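Local atomic coordinates of acetyl-CoA acetyltransferase A (Ascaris suum, PDB entry 6BJA), a protein that probably transfers acetyl groups between thioesters of coenzyme A as a thiolase of lipid metabolism, and binds coenzyme A. Residues A[10-16]-A[276-282]; A[23-29]-A[124-128]; A[191-195]-A[220-225]; A[374-380]-A[391-397]. One frame throughout, in Å; residues are numbered along the deposited sequence.

Contact 1 of 4, residues A[10-16]-A[276-282]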
# COMPACT_ATOMS: atom_id res chain seq x y z
N ASP A 10 49.76 -9.02 -10.96
CA ASP A 10 49.55 -8.93 -9.53
C ASP A 10 48.48 -7.88 -9.29
O ASP A 10 48.27 -7.01 -10.12
CB ASP A 10 50.84 -8.54 -8.81
CG ASP A 10 51.88 -9.63 -8.85
OD1 ASP A 10 51.55 -10.76 -9.28
OD2 ASP A 10 53.02 -9.36 -8.43
N VAL A 11 47.83 -7.96 -8.13
CA VAL A 11 46.72 -7.08 -7.79
C VAL A 11 47.06 -6.19 -6.60
O VAL A 11 47.33 -6.68 -5.50
CB VAL A 11 45.47 -7.90 -7.46
CG1 VAL A 11 44.30 -7.02 -7.07
CG2 VAL A 11 45.08 -8.78 -8.64
N TYR A 12 47.06 -4.88 -6.83
CA TYR A 12 47.35 -3.93 -5.76
C TYR A 12 46.13 -3.11 -5.40
O TYR A 12 45.28 -2.83 -6.24
CB TYR A 12 48.48 -3.00 -6.17
CG TYR A 12 49.80 -3.71 -6.27
CD1 TYR A 12 50.19 -4.28 -7.48
CD2 TYR A 12 50.64 -3.83 -5.18
CE1 TYR A 12 51.40 -4.95 -7.59
CE2 TYR A 12 51.85 -4.50 -5.27
CZ TYR A 12 52.22 -5.05 -6.49
OH TYR A 12 53.42 -5.72 -6.58
N ILE A 13 46.05 -2.73 -4.12
CA ILE A 13 45.07 -1.78 -3.63
C ILE A 13 45.71 -0.40 -3.63
O ILE A 13 46.71 -0.21 -2.94
CB ILE A 13 44.61 -2.16 -2.21
CG1 ILE A 13 43.89 -3.51 -2.24
CG2 ILE A 13 43.70 -1.10 -1.62
CD1 ILE A 13 43.60 -4.12 -0.89
N LEU A 14 45.17 0.53 -4.39
CA LEU A 14 45.71 1.89 -4.44
C LEU A 14 45.07 2.79 -3.40
O LEU A 14 45.72 3.72 -2.91
CB LEU A 14 45.49 2.51 -5.81
CG LEU A 14 46.13 1.79 -6.99
CD1 LEU A 14 45.96 2.62 -8.26
CD2 LEU A 14 47.61 1.50 -6.73
N SER A 15 43.82 2.51 -3.06
CA SER A 15 43.07 3.31 -2.12
C SER A 15 41.96 2.48 -1.51
O SER A 15 41.53 1.49 -2.11
CB SER A 15 42.48 4.55 -2.79
OG SER A 15 41.57 4.18 -3.82
N ALA A 16 41.52 2.91 -0.34
CA ALA A 16 40.54 2.16 0.47
C ALA A 16 39.90 3.15 1.45
O ALA A 16 40.56 3.65 2.35
CB ALA A 16 41.22 1.04 1.21
N LEU A 276 53.60 4.35 -9.07
CA LEU A 276 52.66 4.44 -7.96
C LEU A 276 53.18 3.81 -6.68
O LEU A 276 54.07 2.96 -6.70
CB LEU A 276 51.33 3.79 -8.34
CG LEU A 276 50.68 4.29 -9.61
CD1 LEU A 276 49.36 3.58 -9.86
CD2 LEU A 276 50.48 5.82 -9.57
N LYS A 277 52.57 4.23 -5.57
CA LYS A 277 52.84 3.71 -4.25
C LYS A 277 51.59 3.06 -3.68
O LYS A 277 50.91 3.64 -2.84
CB LYS A 277 53.30 4.83 -3.31
CG LYS A 277 54.75 5.28 -3.51
CD LYS A 277 55.23 6.18 -2.36
CE LYS A 277 54.87 5.59 -0.98
NZ LYS A 277 55.66 6.17 0.14
N PRO A 278 51.27 1.86 -4.16
CA PRO A 278 50.08 1.20 -3.63
C PRO A 278 50.15 0.99 -2.12
O PRO A 278 51.25 0.85 -1.57
CB PRO A 278 50.07 -0.15 -4.36
CG PRO A 278 51.46 -0.35 -4.83
CD PRO A 278 52.00 1.01 -5.11
N ILE A 279 49.01 0.95 -1.45
CA ILE A 279 49.02 0.78 -0.01
C ILE A 279 48.97 -0.68 0.43
O ILE A 279 49.43 -1.01 1.52
CB ILE A 279 47.89 1.59 0.65
CG1 ILE A 279 46.50 1.13 0.21
CG2 ILE A 279 48.12 3.08 0.35
CD1 ILE A 279 45.37 1.90 0.91
N ALA A 280 48.48 -1.57 -0.43
CA ALA A 280 48.45 -2.98 -0.08
C ALA A 280 48.43 -3.82 -1.35
O ALA A 280 48.21 -3.33 -2.45
CB ALA A 280 47.25 -3.28 0.79
N LYS A 281 48.67 -5.11 -1.17
CA LYS A 281 48.66 -6.09 -2.24
C LYS A 281 47.66 -7.18 -1.90
O LYS A 281 47.61 -7.63 -0.76
CB LYS A 281 50.07 -6.67 -2.43
CG LYS A 281 50.23 -7.55 -3.62
CD LYS A 281 51.68 -7.96 -3.81
CE LYS A 281 51.87 -8.69 -5.13
NZ LYS A 281 53.31 -9.00 -5.41
N VAL A 282 46.84 -7.59 -2.86
CA VAL A 282 45.94 -8.72 -2.63
C VAL A 282 46.69 -10.00 -2.99
O VAL A 282 47.07 -10.19 -4.14
CB VAL A 282 44.66 -8.62 -3.46
CG1 VAL A 282 43.81 -9.88 -3.26
CG2 VAL A 282 43.87 -7.38 -3.08
O HOH W 1 48.58 -10.13 -6.39
O HOH W 2 54.84 -6.26 -4.13
O HOH W 3 48.26 4.14 -3.77
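L276 meets L14 methyl to methyl, CD1 to CD1 at 3.9 Å, at the start of segment 276-282, which then pairs antiparallel with strand 11-23, the pairing being interrupted by a classic beta bulge. The short strand axes make 142°, and the pairing links the N-terminal and C-terminal family regions of the thiolase within one mixed sheet. P278 follows, and its ring touches two side chains: CG lies 3.6 Å from Y12 CD2, and CB approaches L14 CD2. A water bridges the carbonyls of K277 and L14 beside it. I279 and A280 form the bulge, since both face I13. I279 N donates to I13 O at 3.0 Å, and the bond from A280 N to the same oxygen is weak; in return I13 N gives a firm bond to A280 O at 2.8 Å. I279 turns CG1 between its backbone N and carbonyl carbon (chi1 62°), against I13 CG2, and its CD1 reaches A16 CB; V369 and H370 of helix 357-371 also touch I279. The extended K281 chain crosses Y12 obliquely, CG 4.3 Å from the ring centroid in an off-centre CH-pi contact. At its end NZ forms a salt bridge with D10, reaching OD2 at 3.1 Å from above the carboxylate plane. V282 lies alongside V11, and the V282 and I13 side chains cross at about a right angle, V282 CG2 3.9 Å from I13 CD1.

Contact 2 of 4, residues A[23-29]-A[124-128]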
# COMPACT_ATOMS: atom_id res chain seq x y z
N SER A 23 23.16 5.16 11.70
CA SER A 23 22.06 4.35 12.21
C SER A 23 20.85 4.36 11.28
O SER A 23 20.70 5.20 10.39
CB SER A 23 21.65 4.83 13.59
OG SER A 23 22.75 4.71 14.47
N PHE A 24 19.97 3.40 11.50
CA PHE A 24 18.73 3.30 10.74
C PHE A 24 17.83 4.52 10.90
O PHE A 24 17.55 4.93 12.04
CB PHE A 24 18.04 2.03 11.20
CG PHE A 24 16.77 1.70 10.48
CD1 PHE A 24 16.73 1.51 9.11
CD2 PHE A 24 15.61 1.49 11.21
CE1 PHE A 24 15.55 1.15 8.46
CE2 PHE A 24 14.42 1.12 10.57
CZ PHE A 24 14.40 0.95 9.21
N ARG A 25 17.39 5.08 9.77
CA ARG A 25 16.51 6.25 9.75
C ARG A 25 17.14 7.41 10.51
O ARG A 25 16.46 8.11 11.26
CB ARG A 25 15.13 5.92 10.34
CG ARG A 25 14.41 4.73 9.70
CD ARG A 25 14.05 4.98 8.26
NE ARG A 25 13.23 6.17 8.08
CZ ARG A 25 12.95 6.73 6.91
NH1 ARG A 25 13.39 6.20 5.77
NH2 ARG A 25 12.21 7.84 6.87
N SER A 26 18.43 7.60 10.30
CA SER A 26 19.19 8.66 10.98
C SER A 26 19.76 9.65 9.97
O SER A 26 19.10 10.00 8.98
CB SER A 26 20.29 8.01 11.82
OG SER A 26 20.91 8.97 12.68
N THR A 27 20.98 10.10 10.22
CA THR A 27 21.58 11.21 9.52
C THR A 27 21.68 11.05 8.01
O THR A 27 21.58 12.04 7.28
CB THR A 27 22.97 11.45 10.10
OG1 THR A 27 22.86 11.61 11.53
CG2 THR A 27 23.62 12.69 9.49
N LEU A 28 21.82 9.82 7.53
CA LEU A 28 21.97 9.60 6.10
C LEU A 28 20.67 9.20 5.41
O LEU A 28 20.69 8.82 4.25
CB LEU A 28 23.02 8.51 5.83
CG LEU A 28 24.44 8.81 6.32
CD1 LEU A 28 25.34 7.65 5.96
CD2 LEU A 28 24.97 10.12 5.72
N THR A 29 19.53 9.31 6.08
CA THR A 29 18.26 8.90 5.47
C THR A 29 18.00 9.56 4.12
O THR A 29 17.49 8.93 3.21
CB THR A 29 17.07 9.21 6.39
OG1 THR A 29 17.22 8.50 7.62
CG2 THR A 29 15.76 8.78 5.77
N SER A 124 21.75 1.43 1.70
CA SER A 124 20.91 2.34 2.45
C SER A 124 19.72 1.55 2.97
O SER A 124 18.67 1.47 2.32
CB SER A 124 20.42 3.50 1.60
OG SER A 124 19.62 4.39 2.36
N MET A 125 19.88 0.98 4.15
CA MET A 125 18.80 0.19 4.69
C MET A 125 17.65 1.08 5.13
O MET A 125 16.49 0.66 5.14
CB MET A 125 19.34 -0.69 5.81
CG MET A 125 20.43 -1.62 5.31
SD MET A 125 21.19 -2.75 6.50
CE MET A 125 19.94 -4.06 6.66
N SER A 126 17.95 2.35 5.41
CA SER A 126 16.92 3.34 5.71
C SER A 126 15.89 3.49 4.61
O SER A 126 14.76 3.90 4.87
CB SER A 126 17.56 4.70 5.95
OG SER A 126 18.33 4.70 7.14
N ASN A 127 16.29 3.25 3.37
CA ASN A 127 15.41 3.48 2.23
C ASN A 127 14.87 2.21 1.59
O ASN A 127 14.23 2.27 0.53
CB ASN A 127 16.15 4.32 1.20
CG ASN A 127 16.23 5.75 1.63
OD1 ASN A 127 15.21 6.43 1.70
ND2 ASN A 127 17.43 6.21 1.96
N ALA A 128 15.08 1.06 2.23
CA ALA A 128 14.47 -0.18 1.76
C ALA A 128 12.95 -0.07 1.92
O ALA A 128 12.45 0.28 2.99
CB ALA A 128 15.01 -1.34 2.55
O HOH W 4 13.27 7.68 3.43
O HOH W 5 21.18 6.11 3.52
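R25 comes closest to S126 in the backbone, their CA atoms 5.0 Å apart, where a type II turn from S23 to S26 runs into a type I turn from S26 to T29 and faces the 3-10 segment 125-127. S126 grips R25 through both its hydroxyl and its carbonyl. R25 N donates to S126 OG at 2.8 Å, and D258 OD2 is a second partner of this hydroxyl. R25 NH1 then bonds S126 O, also at 2.8 Å and within 4° of the guanidinium plane. Bends at chi2 (-65°) and chi3 (-57°) bring NH1 back to that carbonyl. R25 CG lies over the centre of one face of the F24 ring. T29 CG2 covers one face of the guanidinium, 3.4 Å above its plane, and a water in that plane links NH1 to N127 OD1. These two loops follow strands 11-23 and 116-124 of the thiolase N-terminal region, close to the coenzyme A site: the side chain of F24 is about 5 Å from the bound coenzyme A, and that of M125 about 6 Å from the side chain of H355, the predicted proton acceptor. F24 turns its ring edge to M125 O, with CE1 at 3.5 Å, and R134 of a second subunit packs on the same phenylalanine. N127 ND2 donates twice, to T29 O at 3.0 Å and to S124 OG, both acceptors lying close to the amide plane. Within the turn, T29 OG1 donates to S26 O, reaching it from the same face as T29 N.

Contact 3 of 4, residues A[191-195]-A[220-225]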
# COMPACT_ATOMS: atom_id res chain seq x y z
N ALA A 191 35.62 0.21 19.57
CA ALA A 191 35.17 1.22 18.60
C ALA A 191 35.29 2.59 19.22
O ALA A 191 35.75 3.54 18.56
CB ALA A 191 33.75 0.98 18.18
N GLU A 192 34.86 2.70 20.47
CA GLU A 192 34.93 3.99 21.17
C GLU A 192 36.39 4.44 21.31
O GLU A 192 36.71 5.61 21.08
CB GLU A 192 34.27 3.90 22.55
CG GLU A 192 34.28 5.22 23.32
CD GLU A 192 33.64 5.10 24.70
OE1 GLU A 192 33.29 3.97 25.10
OE2 GLU A 192 33.49 6.14 25.38
N HIS A 193 37.27 3.51 21.67
CA HIS A 193 38.67 3.81 21.82
C HIS A 193 39.29 4.26 20.50
O HIS A 193 40.05 5.22 20.45
CB HIS A 193 39.41 2.59 22.36
CG HIS A 193 40.84 2.87 22.70
ND1 HIS A 193 41.89 2.33 22.00
CD2 HIS A 193 41.39 3.67 23.64
CE1 HIS A 193 43.03 2.77 22.50
NE2 HIS A 193 42.75 3.59 23.50
N ALA A 194 38.94 3.56 19.42
CA ALA A 194 39.44 3.89 18.11
C ALA A 194 39.03 5.30 17.73
O ALA A 194 39.85 6.08 17.24
CB ALA A 194 38.93 2.86 17.08
N TRP A 195 37.77 5.66 17.95
CA TRP A 195 37.32 7.00 17.58
C TRP A 195 37.98 8.04 18.48
O TRP A 195 38.37 9.11 17.99
CB TRP A 195 35.78 7.10 17.62
CG TRP A 195 35.21 6.65 16.30
CD1 TRP A 195 34.55 5.49 16.04
CD2 TRP A 195 35.30 7.35 15.07
NE1 TRP A 195 34.21 5.43 14.69
CE2 TRP A 195 34.66 6.57 14.08
CE3 TRP A 195 35.86 8.58 14.70
CZ2 TRP A 195 34.58 6.98 12.75
CZ3 TRP A 195 35.76 8.97 13.39
CH2 TRP A 195 35.14 8.18 12.43
N THR A 220 30.62 12.82 10.22
CA THR A 220 32.06 12.60 10.28
C THR A 220 32.49 11.40 11.12
O THR A 220 33.66 11.03 11.10
CB THR A 220 32.77 13.84 10.84
OG1 THR A 220 32.34 14.06 12.18
CG2 THR A 220 32.46 15.04 9.97
N GLU A 221 31.55 10.81 11.86
CA GLU A 221 31.83 9.71 12.81
C GLU A 221 30.74 8.65 12.74
O GLU A 221 29.58 8.97 12.55
CB GLU A 221 31.92 10.22 14.26
CG GLU A 221 32.96 11.24 14.52
CD GLU A 221 33.07 11.55 16.01
OE1 GLU A 221 32.20 11.10 16.79
OE2 GLU A 221 34.05 12.23 16.39
N ASP A 222 31.12 7.39 12.89
CA ASP A 222 30.17 6.31 13.02
C ASP A 222 29.17 6.62 14.14
O ASP A 222 29.54 7.19 15.17
CB ASP A 222 30.88 4.99 13.33
CG ASP A 222 31.84 4.56 12.23
OD1 ASP A 222 31.52 4.72 11.02
OD2 ASP A 222 32.92 4.05 12.56
N GLU A 223 27.92 6.24 13.95
CA GLU A 223 26.87 6.54 14.92
C GLU A 223 26.56 5.43 15.92
O GLU A 223 26.23 5.72 17.05
CB GLU A 223 25.56 6.90 14.18
CG GLU A 223 25.66 8.14 13.35
CD GLU A 223 24.32 8.70 12.88
OE1 GLU A 223 23.38 7.90 12.66
OE2 GLU A 223 24.21 9.94 12.73
N GLU A 224 26.63 4.17 15.49
CA GLU A 224 26.08 3.11 16.33
C GLU A 224 26.82 2.94 17.64
O GLU A 224 26.20 2.61 18.65
CB GLU A 224 26.08 1.78 15.58
CG GLU A 224 25.77 0.54 16.47
CD GLU A 224 24.41 0.58 17.20
OE1 GLU A 224 23.45 1.20 16.67
OE2 GLU A 224 24.31 -0.07 18.29
N TYR A 225 28.13 3.13 17.65
CA TYR A 225 28.91 2.75 18.83
C TYR A 225 28.56 3.63 20.03
O TYR A 225 28.80 3.24 21.18
CB TYR A 225 30.41 2.81 18.54
CG TYR A 225 31.02 4.20 18.58
CD1 TYR A 225 31.06 5.00 17.45
CD2 TYR A 225 31.59 4.70 19.75
CE1 TYR A 225 31.61 6.26 17.48
CE2 TYR A 225 32.14 5.96 19.78
CZ TYR A 225 32.15 6.73 18.65
OH TYR A 225 32.71 8.01 18.68
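W195 and Y225 lie with their ring planes almost parallel, 5° apart, yet slid so far that they barely overlap: the centroids of the indole five-membered ring and the phenol are 4.7 Å apart. This joins helix 177-197 of the thiolase N-terminal region to the loop that follows strand 218-219. The closest atoms are W195 CD1 and Y225 CE1, 3.4 Å apart, and Y225 OH comes against W195 CB and CG. Y225 holds CG between its own backbone N and carbonyl carbon, a setting that swings the phenol toward the helix, where A191 CB meets Y225 CB at 3.8 Å and A191 O lies over a face of the ring. E192 contributes its CA, 3.7 Å from Y225 CE2.

Over one face of the six-membered ring of the indole sits E221 CA, 4.0 Å from its centroid in a CH-pi contact, and the E221 side chain slides past in the opposite direction, with CG against CZ3; its carboxylate is drawn to K226 by a salt bridge. F200 also meets W195, its ring inclined to the indole. D222 takes the indole edge. Its carboxylate stands nearly perpendicular to the ring, at 87°, and its OD1 has R18 and the backbone N of I21 as partners, which probably fix the group's rotation. W195 NE1 donates to D222 OD2 at 2.8 Å, a somewhat bent bond that meets the oxygen from above the carboxylate plane, while the oxygen stays 2° from the ring plane.

Contact 4 of 4, residues A[374-380]-A[391-397]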
# COMPACT_ATOMS: atom_id res chain seq x y z
N SER A 374 53.10 -1.63 7.79
CA SER A 374 53.83 -2.08 6.61
C SER A 374 54.46 -3.45 6.81
O SER A 374 55.04 -3.72 7.86
CB SER A 374 54.91 -1.06 6.24
OG SER A 374 54.33 0.18 5.87
N ASP A 375 54.31 -4.30 5.79
CA ASP A 375 54.86 -5.66 5.71
C ASP A 375 54.03 -6.67 6.49
O ASP A 375 54.32 -7.87 6.44
CB ASP A 375 56.32 -5.71 6.18
CG ASP A 375 57.24 -4.92 5.28
OD1 ASP A 375 57.07 -5.00 4.05
OD2 ASP A 375 58.15 -4.23 5.80
N GLU A 376 53.01 -6.22 7.21
CA GLU A 376 52.12 -7.14 7.91
C GLU A 376 51.11 -7.78 6.97
O GLU A 376 50.69 -7.16 5.99
CB GLU A 376 51.39 -6.44 9.06
CG GLU A 376 52.30 -6.07 10.21
CD GLU A 376 51.56 -5.52 11.42
OE1 GLU A 376 50.44 -4.98 11.27
OE2 GLU A 376 52.12 -5.61 12.54
N LEU A 377 50.75 -9.01 7.31
CA LEU A 377 49.71 -9.77 6.61
C LEU A 377 48.41 -9.67 7.38
O LEU A 377 48.39 -9.75 8.60
CB LEU A 377 50.11 -11.24 6.45
CG LEU A 377 51.33 -11.52 5.57
CD1 LEU A 377 51.56 -13.02 5.52
CD2 LEU A 377 51.18 -10.93 4.17
N GLY A 378 47.31 -9.48 6.65
CA GLY A 378 46.01 -9.44 7.27
C GLY A 378 45.02 -10.32 6.51
O GLY A 378 45.17 -10.58 5.31
N VAL A 379 44.02 -10.80 7.23
CA VAL A 379 42.91 -11.54 6.63
C VAL A 379 41.59 -10.90 7.00
O VAL A 379 41.33 -10.61 8.17
CB VAL A 379 42.90 -13.02 7.06
CG1 VAL A 379 41.67 -13.75 6.49
CG2 VAL A 379 44.15 -13.69 6.58
N ALA A 380 40.75 -10.66 5.99
CA ALA A 380 39.38 -10.23 6.22
C ALA A 380 38.45 -11.34 5.76
O ALA A 380 38.63 -11.87 4.66
CB ALA A 380 39.09 -8.93 5.49
N ALA A 391 36.86 -14.88 2.09
CA ALA A 391 38.03 -14.38 2.83
C ALA A 391 39.09 -13.90 1.85
O ALA A 391 39.21 -14.42 0.73
CB ALA A 391 38.59 -15.44 3.74
N ILE A 392 39.85 -12.89 2.27
CA ILE A 392 40.89 -12.31 1.44
C ILE A 392 42.14 -12.13 2.30
O ILE A 392 42.06 -11.77 3.48
CB ILE A 392 40.42 -10.96 0.77
CG1 ILE A 392 41.42 -10.47 -0.27
CG2 ILE A 392 40.17 -9.91 1.80
CD1 ILE A 392 40.80 -9.41 -1.21
N LEU A 393 43.28 -12.43 1.69
CA LEU A 393 44.59 -12.24 2.30
C LEU A 393 45.29 -11.04 1.68
O LEU A 393 45.43 -10.97 0.45
CB LEU A 393 45.44 -13.50 2.11
CG LEU A 393 46.90 -13.42 2.57
CD1 LEU A 393 46.97 -13.36 4.08
CD2 LEU A 393 47.66 -14.64 2.02
N ILE A 394 45.70 -10.10 2.53
CA ILE A 394 46.38 -8.91 2.05
C ILE A 394 47.68 -8.63 2.77
O ILE A 394 47.86 -9.00 3.93
CB ILE A 394 45.48 -7.68 2.13
CG1 ILE A 394 45.10 -7.34 3.55
CG2 ILE A 394 44.21 -7.89 1.27
CD1 ILE A 394 44.55 -5.93 3.63
N LYS A 395 48.60 -8.00 2.04
CA LYS A 395 49.88 -7.57 2.59
C LYS A 395 49.92 -6.06 2.52
O LYS A 395 49.70 -5.48 1.46
CB LYS A 395 51.06 -8.15 1.80
CG LYS A 395 52.43 -7.71 2.37
CD LYS A 395 53.61 -8.32 1.60
CE LYS A 395 53.67 -7.82 0.16
NZ LYS A 395 54.87 -8.31 -0.59
N LYS A 396 50.19 -5.43 3.66
CA LYS A 396 50.33 -3.99 3.70
C LYS A 396 51.72 -3.61 3.21
O LYS A 396 52.70 -4.26 3.57
CB LYS A 396 50.08 -3.49 5.12
CG LYS A 396 49.97 -1.99 5.30
CD LYS A 396 48.69 -1.46 4.68
CE LYS A 396 48.55 0.05 4.85
NZ LYS A 396 48.43 0.48 6.25
N LEU A 397 51.80 -2.59 2.37
CA LEU A 397 53.07 -2.17 1.79
C LEU A 397 53.64 -0.99 2.57
O LEU A 397 52.99 -0.47 3.48
CB LEU A 397 52.87 -1.82 0.31
CG LEU A 397 52.30 -3.01 -0.48
CD1 LEU A 397 52.00 -2.63 -1.90
CD2 LEU A 397 53.24 -4.21 -0.43
OXT LEU A 397 54.77 -0.55 2.32
O HOH W 6 51.17 1.21 6.77
O HOH W 7 55.50 -5.11 2.10
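K396 O is gripped at the mouth of this antiparallel pairing by D375 N, which donates at 2.7 Å from above the carbonyl plane, and by a water that also bonds D375 OD1. From there the strands of a beta hairpin run back with short axes at 152°. K396 N meets E376 O at 2.9 Å in a nearly straight bond of 171°, and the G378–I394 and A380–I392 pairs each make two backbone bonds, with G378 N to I394 O at 2.8 Å. Between them, the non-hydrogen-bonded pairs bring side chains together on one face. L377 reaches across with CD2, 3.7 Å from K395 CB, and V379 CG2 lies 3.8 Å from L393 CD1, L393 having CG anti to N (chi1 174°) and chi2 turning CD1 to V379. On the other face A380 CB meets I392 CG2 at 4.0 Å. K396 bends at chi2 and chi4, and its NZ bonds V369 O in helix 357-371 and L372 O just after it. That helix covers A380 and I394, while helix 298-310 packs on V379 and L393 from the other face; strand 280-289 flanks 388-396, and strand 319-322 lies beyond 377-384.

Overall arrangement
Contacts 1 and 4 belong to one sheet and touch directly: strands 280-289 and 388-396 are neighbours, with K281 N 2.8 Å from K395 O in a probable hydrogen bond. Both rest on backbone pairing, with buried aliphatic side chains on part of the sheet, and carry charged or polar groups at their outer ends. Contact 2 joins two loops and contact 3 a helix to a loop; all four contacts are partly buried. In contacts 2 and 3 side chains do most of the bonding: an arginine and amide network in one, an aromatic pair and indole–carboxylate bond in the other. They meet through E223, whose carboxylate probably bonds S26 and T27. Contact 2 lies closest to the coenzyme A site, with its centre about 32 Å from that of contact 4.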